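Local coordinates for acyl-CoA dehydrogenase (Geobacillus kaustophilus, PDB 2PG0), which binds FAD and probably catalyses the dehydrogenation of acyl chains, introducing a double bond between the alpha and beta carbons, at residues A[319-327]-A[376-384]. Numbering follows the deposited sequence.
Sequences VTEVSMAKW and KTIIARQLD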
loop_
_atom_site.group_PDB
_atom_site.type_symbol
_atom_site.label_atom_id
_atom_site.label_comp_id
_atom_site.label_asym_id
_atom_site.label_seq_id
_atom_site.Cartn_x
_atom_site.Cartn_y
_atom_site.Cartn_z
ATOM N N VAL A 319 -13.294 22.353 8.940
ATOM C CA VAL A 319 -12.718 22.317 7.598
ATOM C C VAL A 319 -11.706 21.172 7.436
ATOM O O VAL A 319 -11.755 20.418 6.456
ATOM C CB VAL A 319 -12.063 23.694 7.261
ATOM C CG1 VAL A 319 -11.371 23.664 5.907
ATOM C CG2 VAL A 319 -13.120 24.804 7.295
ATOM N N THR A 320 -10.803 21.042 8.405
ATOM C CA THR A 320 -9.767 19.999 8.360
ATOM C C THR A 320 -10.369 18.600 8.382
ATOM O O THR A 320 -10.045 17.759 7.546
ATOM C CB THR A 320 -8.781 20.141 9.534
ATOM O OG1 THR A 320 -8.170 21.436 9.478
ATOM C CG2 THR A 320 -7.695 19.066 9.465
ATOM N N GLU A 321 -11.264 18.370 9.339
ATOM C CA GLU A 321 -11.792 17.039 9.579
ATOM C C GLU A 321 -12.679 16.539 8.434
ATOM O O GLU A 321 -12.667 15.352 8.108
ATOM C CB GLU A 321 -12.519 16.990 10.931
ATOM C CG GLU A 321 -11.603 17.193 12.141
ATOM C CD GLU A 321 -11.279 18.657 12.465
ATOM O OE1 GLU A 321 -11.734 19.588 11.756
ATOM O OE2 GLU A 321 -10.536 18.876 13.449
ATOM N N VAL A 322 -13.443 17.444 7.826
ATOM C CA VAL A 322 -14.298 17.064 6.702
ATOM C C VAL A 322 -13.457 16.760 5.450
ATOM O O VAL A 322 -13.801 15.881 4.667
ATOM C CB VAL A 322 -15.424 18.113 6.423
ATOM C CG1 VAL A 322 -14.886 19.368 5.730
ATOM C CG2 VAL A 322 -16.518 17.489 5.591
ATOM N N SER A 323 -12.347 17.479 5.286
ATOM C CA SER A 323 -11.413 17.225 4.182
ATOM C C SER A 323 -10.727 15.871 4.350
ATOM O O SER A 323 -10.571 15.123 3.375
ATOM C CB SER A 323 -10.386 18.356 4.075
ATOM O OG SER A 323 -11.043 19.589 3.802
ATOM N N MET A 324 -10.338 15.566 5.592
ATOM C CA MET A 324 -9.843 14.237 5.979
ATOM C C MET A 324 -10.857 13.144 5.649
ATOM O O MET A 324 -10.538 12.153 4.978
ATOM C CB MET A 324 -9.544 14.211 7.489
ATOM C CG MET A 324 -8.260 14.937 7.898
ATOM S SD MET A 324 -7.967 14.944 9.686
ATOM C CE MET A 324 -6.309 15.645 9.704
ATOM N N ALA A 325 -12.083 13.330 6.132
ATOM C CA ALA A 325 -13.164 12.376 5.900
ATOM C C ALA A 325 -13.383 12.143 4.399
ATOM O O ALA A 325 -13.413 10.998 3.943
ATOM C CB ALA A 325 -14.452 12.861 6.584
ATOM N N LYS A 326 -13.472 13.229 3.635
ATOM C CA LYS A 326 -13.726 13.143 2.196
ATOM C C LYS A 326 -12.666 12.333 1.442
ATOM O O LYS A 326 -13.010 11.406 0.720
ATOM C CB LYS A 326 -13.879 14.542 1.593
ATOM C CG LYS A 326 -14.552 14.576 0.215
ATOM C CD LYS A 326 -13.536 14.277 -0.890
ATOM C CE LYS A 326 -14.140 14.425 -2.262
ATOM N NZ LYS A 326 -13.210 14.019 -3.335
ATOM N N TRP A 327 -11.387 12.679 1.587
ATOM C CA TRP A 327 -10.372 11.978 0.809
ATOM C C TRP A 327 -10.164 10.546 1.288
ATOM O O TRP A 327 -10.103 9.624 0.475
ATOM C CB TRP A 327 -9.048 12.773 0.694
ATOM C CG TRP A 327 -8.032 12.544 1.786
ATOM C CD1 TRP A 327 -7.788 13.350 2.859
ATOM C CD2 TRP A 327 -7.112 11.444 1.893
ATOM N NE1 TRP A 327 -6.784 12.818 3.637
ATOM C CE2 TRP A 327 -6.352 11.646 3.068
ATOM C CE3 TRP A 327 -6.868 10.304 1.118
ATOM C CZ2 TRP A 327 -5.361 10.752 3.484
ATOM C CZ3 TRP A 327 -5.876 9.409 1.528
ATOM C CH2 TRP A 327 -5.139 9.641 2.706
ATOM N N LYS A 376 -5.960 17.107 0.410
ATOM C CA LYS A 376 -4.641 17.068 1.053
ATOM C C LYS A 376 -3.978 18.457 1.099
ATOM O O LYS A 376 -3.291 18.792 2.067
ATOM C CB LYS A 376 -3.755 16.026 0.377
ATOM C CG LYS A 376 -4.271 14.598 0.581
ATOM C CD LYS A 376 -3.448 13.578 -0.187
ATOM C CE LYS A 376 -4.135 12.214 -0.174
ATOM N NZ LYS A 376 -3.384 11.224 -0.998
ATOM N N THR A 377 -4.213 19.261 0.066
ATOM C CA THR A 377 -3.732 20.648 0.017
ATOM C C THR A 377 -4.331 21.454 1.176
ATOM O O THR A 377 -3.613 22.161 1.883
ATOM C CB THR A 377 -4.061 21.310 -1.340
ATOM O OG1 THR A 377 -3.364 20.623 -2.389
ATOM C CG2 THR A 377 -3.658 22.789 -1.356
ATOM N N ILE A 378 -5.643 21.317 1.365
ATOM C CA ILE A 378 -6.365 22.011 2.434
ATOM C C ILE A 378 -5.846 21.567 3.797
ATOM O O ILE A 378 -5.594 22.404 4.676
ATOM C CB ILE A 378 -7.910 21.809 2.301
ATOM C CG1 ILE A 378 -8.433 22.556 1.070
ATOM C CG2 ILE A 378 -8.646 22.270 3.567
ATOM C CD1 ILE A 378 -9.805 22.091 0.601
ATOM N N ILE A 379 -5.652 20.259 3.966
ATOM C CA ILE A 379 -5.159 19.733 5.238
ATOM C C ILE A 379 -3.770 20.307 5.561
ATOM O O ILE A 379 -3.533 20.760 6.678
ATOM C CB ILE A 379 -5.146 18.181 5.266
ATOM C CG1 ILE A 379 -6.579 17.633 5.213
ATOM C CG2 ILE A 379 -4.417 17.644 6.529
ATOM C CD1 ILE A 379 -6.665 16.173 4.735
ATOM N N ALA A 380 -2.873 20.282 4.575
ATOM C CA ALA A 380 -1.504 20.783 4.750
ATOM C C ALA A 380 -1.513 22.264 5.150
ATOM O O ALA A 380 -0.751 22.684 6.024
ATOM C CB ALA A 380 -0.695 20.571 3.488
ATOM N N ARG A 381 -2.402 23.035 4.529
ATOM C CA ARG A 381 -2.557 24.449 4.858
ATOM C C ARG A 381 -2.965 24.620 6.321
ATOM O O ARG A 381 -2.417 25.469 7.022
ATOM C CB ARG A 381 -3.573 25.123 3.925
ATOM C CG ARG A 381 -3.612 26.637 4.067
ATOM C CD ARG A 381 -4.707 27.266 3.223
ATOM N NE ARG A 381 -4.766 28.711 3.451
ATOM C CZ ARG A 381 -5.477 29.299 4.413
ATOM N NH1 ARG A 381 -6.222 28.579 5.248
ATOM N NH2 ARG A 381 -5.453 30.623 4.534
ATOM N N GLN A 382 -3.909 23.801 6.777
ATOM C CA GLN A 382 -4.380 23.842 8.170
ATOM C C GLN A 382 -3.336 23.328 9.175
ATOM O O GLN A 382 -3.405 23.643 10.364
ATOM C CB GLN A 382 -5.689 23.056 8.318
ATOM C CG GLN A 382 -6.836 23.534 7.419
ATOM C CD GLN A 382 -7.534 24.775 7.941
ATOM O OE1 GLN A 382 -7.433 25.849 7.349
ATOM N NE2 GLN A 382 -8.249 24.632 9.056
ATOM N N LEU A 383 -2.368 22.546 8.701
ATOM C CA LEU A 383 -1.290 22.052 9.563
ATOM C C LEU A 383 -0.227 23.109 9.835
ATOM O O LEU A 383 0.628 22.913 10.700
ATOM C CB LEU A 383 -0.614 20.814 8.956
ATOM C CG LEU A 383 -1.333 19.466 9.022
ATOM C CD1 LEU A 383 -0.596 18.469 8.132
ATOM C CD2 LEU A 383 -1.419 18.958 10.457
ATOM N N ASP A 384 -0.275 24.209 9.083
ATOM C CA ASP A 384 0.721 25.283 9.173
ATOM C C ASP A 384 2.142 24.777 8.882
ATOM O O ASP A 384 2.859 24.333 9.786
ATOM C CB ASP A 384 0.641 25.980 10.538
ATOM C CG ASP A 384 1.627 27.125 10.673
ATOM O OD1 ASP A 384 1.872 27.832 9.673
ATOM O OD2 ASP A 384 2.155 27.316 11.790
#
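I379 enters a hole on the facing helix formed by T320, S323, M324 and W327, a single knob-into-hole between two helices running in roughly opposite directions. The axes of 319-327 and 376-382 approach to 9.0 Å and make an angle of 148°. With CG1 of I379 anti to its own carbonyl carbon (chi1 -66°), the ethyl arm runs across to the partner helix; its CD1 lies 3.8 Å from M324 CG and meets the indole of W327 at the pyrrole edge, 3.5 Å from W327 NE1. The same indole offers one face to K376, whose extended chain runs crosswise to the W327 side chain and lays CE over that face. K376 CE stands 3.6 Å from the centroid of the W327 six-membered ring as a CH-pi contact, and K376 NZ, 4.3 Å from that centroid, adds a cation-pi interaction. An alanine in place of W327 would probably leave the K376 chain without its aromatic floor, open a gap beside I379 CD1, and deprive T296 of the second subunit of its indole donor. Farther along, V319 and S323 pack on I378, while S323 OG turns back within its own helix to donate a hydrogen bond to V319 O, 2.9 Å away. At the more exposed end, Q382 NE2 donates to T320 OG1 over 3.2 Å, the acceptor close to the amide plane. Both helices belong to the C-terminal helical domain of the acyl-CoA dehydrogenase fold, and K376 lies about 8 Å from FAD, side chain to cofactor. The chemistry thus grades from a polar clasp through an aliphatic knob to an aromatic platform; there the salt bridge from K376 to E293 of the second subunit and the W327 hydrogen bond to T296 of that subunit tie helix pairing to subunit assembly.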